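PDB 3EL6: erythromycin dehydratase from Saccharopolyspora erythraea, which probably catalyses the dehydration of a beta-hydroxyacyl intermediate to an alpha,beta-unsaturated one, as a domain of the modular polyketide synthase that makes the erythromycin macrolide core. Local coordinates for residues V133-D138 and S148-G153. Sequence-based numbering, arbitrary orientation.
Sequences VHAAED and SQHATG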
ATOM      1  N   VAL A 133      12.379   3.155  -1.874  1.00 24.36           N
ATOM      2  CA  VAL A 133      11.944   3.973  -2.979  1.00 22.84           C
ATOM      3  C   VAL A 133      12.221   3.263  -4.293  1.00 22.81           C
ATOM      4  O   VAL A 133      13.359   2.885  -4.538  1.00 24.41           O
ATOM      5  CB  VAL A 133      12.670   5.368  -2.987  1.00 24.58           C
ATOM      6  CG1 VAL A 133      12.055   6.257  -4.088  1.00 24.86           C
ATOM      7  CG2 VAL A 133      12.555   6.006  -1.563  1.00 25.07           C
ATOM      8  N   HIS A 134      11.201   3.132  -5.119  1.00 21.28           N
ATOM      9  CA  HIS A 134      11.310   2.451  -6.419  1.00 21.88           C
ATOM     10  C   HIS A 134      10.930   3.404  -7.523  1.00 21.88           C
ATOM     11  O   HIS A 134      10.130   4.346  -7.342  1.00 22.32           O
ATOM     12  CB  HIS A 134      10.415   1.181  -6.495  1.00 21.76           C
ATOM     13  CG  HIS A 134      10.903   0.026  -5.650  1.00 21.30           C
ATOM     14  ND1 HIS A 134      10.737  -0.016  -4.283  1.00 23.69           N
ATOM     15  CD2 HIS A 134      11.522  -1.137  -5.982  1.00 21.03           C
ATOM     16  CE1 HIS A 134      11.278  -1.124  -3.803  1.00 24.08           C
ATOM     17  NE2 HIS A 134      11.767  -1.819  -4.816  1.00 23.06           N
ATOM     18  N   ALA A 135      11.441   3.123  -8.718  1.00 21.78           N
ATOM     19  CA  ALA A 135      11.027   3.871  -9.879  1.00 22.81           C
ATOM     20  C   ALA A 135      10.856   2.950 -11.081  1.00 23.37           C
ATOM     21  O   ALA A 135      11.457   1.863 -11.101  1.00 23.83           O
ATOM     22  CB  ALA A 135      12.132   4.893 -10.212  1.00 23.52           C
ATOM     23  N   ALA A 136      10.132   3.412 -12.096  1.00 23.73           N
ATOM     24  CA  ALA A 136       9.979   2.596 -13.322  1.00 26.20           C
ATOM     25  C   ALA A 136       9.823   3.522 -14.507  1.00 28.01           C
ATOM     26  O   ALA A 136       9.361   4.645 -14.339  1.00 29.42           O
ATOM     27  CB  ALA A 136       8.763   1.768 -13.213  1.00 23.56           C
ATOM     28  N   GLU A 137      10.165   3.066 -15.709  1.00 30.13           N
ATOM     29  CA  GLU A 137       9.775   3.823 -16.904  1.00 32.27           C
ATOM     30  C   GLU A 137       8.271   3.980 -16.931  1.00 33.48           C
ATOM     31  O   GLU A 137       7.506   3.044 -16.589  1.00 30.54           O
ATOM     32  CB  GLU A 137      10.220   3.081 -18.175  1.00 33.51           C
ATOM     33  CG  GLU A 137      11.653   2.655 -18.140  1.00 38.77           C
ATOM     34  CD  GLU A 137      12.248   2.483 -19.534  1.00 49.97           C
ATOM     35  OE1 GLU A 137      11.463   2.414 -20.511  1.00 53.65           O
ATOM     36  OE2 GLU A 137      13.503   2.441 -19.651  1.00 53.44           O
ATOM     37  N   ASP A 138       7.806   5.156 -17.355  1.00 34.40           N
ATOM     38  CA  ASP A 138       6.373   5.438 -17.354  1.00 37.41           C
ATOM     39  C   ASP A 138       5.610   4.427 -18.217  1.00 36.73           C
ATOM     40  O   ASP A 138       6.078   4.039 -19.294  1.00 37.51           O
ATOM     41  CB  ASP A 138       6.107   6.882 -17.844  1.00 38.75           C
ATOM     42  CG  ASP A 138       4.894   7.517 -17.180  1.00 44.11           C
ATOM     43  OD1 ASP A 138       4.680   8.734 -17.418  1.00 49.36           O
ATOM     44  OD2 ASP A 138       4.161   6.828 -16.409  1.00 48.08           O
ATOM     45  N   SER A 148      12.299  -0.772 -10.273  1.00 22.99           N
ATOM     46  CA  SER A 148      13.639  -1.045  -9.819  1.00 25.49           C
ATOM     47  C   SER A 148      13.837  -0.236  -8.536  1.00 24.41           C
ATOM     48  O   SER A 148      13.331   0.864  -8.439  1.00 22.77           O
ATOM     49  CB  SER A 148      14.672  -0.520 -10.826  1.00 26.25           C
ATOM     50  OG  SER A 148      15.918  -1.140 -10.538  1.00 34.42           O
ATOM     51  N   GLN A 149      14.620  -0.756  -7.608  1.00 25.17           N
ATOM     52  CA  GLN A 149      14.839  -0.056  -6.334  1.00 26.16           C
ATOM     53  C   GLN A 149      15.920   1.012  -6.478  1.00 26.28           C
ATOM     54  O   GLN A 149      16.991   0.705  -7.012  1.00 26.33           O
ATOM     55  CB  GLN A 149      15.270  -1.011  -5.240  1.00 27.50           C
ATOM     56  CG  GLN A 149      15.370  -0.283  -3.908  1.00 31.19           C
ATOM     57  CD  GLN A 149      15.598  -1.195  -2.781  1.00 36.89           C
ATOM     58  OE1 GLN A 149      16.588  -1.075  -2.060  1.00 43.22           O
ATOM     59  NE2 GLN A 149      14.667  -2.103  -2.574  1.00 38.12           N
ATOM     60  N   HIS A 150      15.650   2.251  -6.055  1.00 24.00           N
ATOM     61  CA  HIS A 150      16.677   3.303  -6.175  1.00 24.17           C
ATOM     62  C   HIS A 150      17.205   3.805  -4.830  1.00 25.47           C
ATOM     63  O   HIS A 150      18.335   4.328  -4.768  1.00 25.43           O
ATOM     64  CB  HIS A 150      16.183   4.484  -7.008  1.00 24.57           C
ATOM     65  CG  HIS A 150      16.167   4.167  -8.470  1.00 26.53           C
ATOM     66  ND1 HIS A 150      17.261   4.366  -9.284  1.00 27.19           N
ATOM     67  CD2 HIS A 150      15.209   3.603  -9.246  1.00 28.21           C
ATOM     68  CE1 HIS A 150      16.977   3.933 -10.508  1.00 29.03           C
ATOM     69  NE2 HIS A 150      15.737   3.467 -10.512  1.00 26.58           N
ATOM     70  N   ALA A 151      16.412   3.640  -3.765  1.00 23.93           N
ATOM     71  CA  ALA A 151      16.884   4.094  -2.437  1.00 23.85           C
ATOM     72  C   ALA A 151      16.197   3.287  -1.348  1.00 23.90           C
ATOM     73  O   ALA A 151      15.100   2.787  -1.559  1.00 23.95           O
ATOM     74  CB  ALA A 151      16.575   5.552  -2.242  1.00 23.11           C
ATOM     75  N   THR A 152      16.799   3.289  -0.166  1.00 22.67           N
ATOM     76  CA  THR A 152      16.173   2.704   0.999  1.00 22.87           C
ATOM     77  C   THR A 152      16.715   3.407   2.230  1.00 21.41           C
ATOM     78  O   THR A 152      17.867   3.883   2.241  1.00 22.37           O
ATOM     79  CB  THR A 152      16.465   1.183   1.105  1.00 25.26           C
ATOM     80  OG1 THR A 152      15.666   0.635   2.164  1.00 27.92           O
ATOM     81  CG2 THR A 152      17.928   0.942   1.419  1.00 26.86           C
ATOM     82  N   GLY A 153      15.900   3.506   3.259  1.00 20.62           N
ATOM     83  CA  GLY A 153      16.352   4.193   4.470  1.00 20.71           C
ATOM     84  C   GLY A 153      15.415   3.936   5.632  1.00 20.86           C
ATOM     85  O   GLY A 153      14.638   2.953   5.621  1.00 19.02           O
TER
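One face of the His134 imidazole carries Gln149 CG, a CH-pi contact with the carbon 4.3 Å from the ring centroid, over the face but offset toward the rim; the Gln149 amide stands almost perpendicular to the ring plane, at 85°. Ala135 CB meets the second imidazole obliquely, 3.5 Å from His150 CD2. Both contacts belong to an antiparallel beta hairpin interrupted by a classic bulge, part of the double hotdog fold of this dehydratase. The evidence is the register: Ala135 faces Ser148 and His134 faces Gln149, yet Val133 faces both His150 and Ala151. His134 CG sits beside the backbone N (chi1 -71°), which turns the ring over Gln149, and His134 NE2 comes to 3.6 Å from Gln149 CB. Gly48 of the second subunit packs on His134. His150 departs from extended geometry (psi -23°), as is usual at the first position of a classic bulge, and its ND1 is hydrogen-bonded to Arg105 O. On the face shared with Ala135, Val133 CB and Ala151 CB pack 4.0 Å apart; Leu82 of helix 79-93 touches Ala151 and His150. Ala135 N donates to Ser148 O and Ser148 N to Ala135 O, while Val133 N donates to Ala151 O at 2.8 Å. The bulge makes Val133 O a double acceptor: His150 N lies 2.8 Å from it in the carbonyl plane, and Ala151 N 3.2 Å from it, tilted slightly out of that plane.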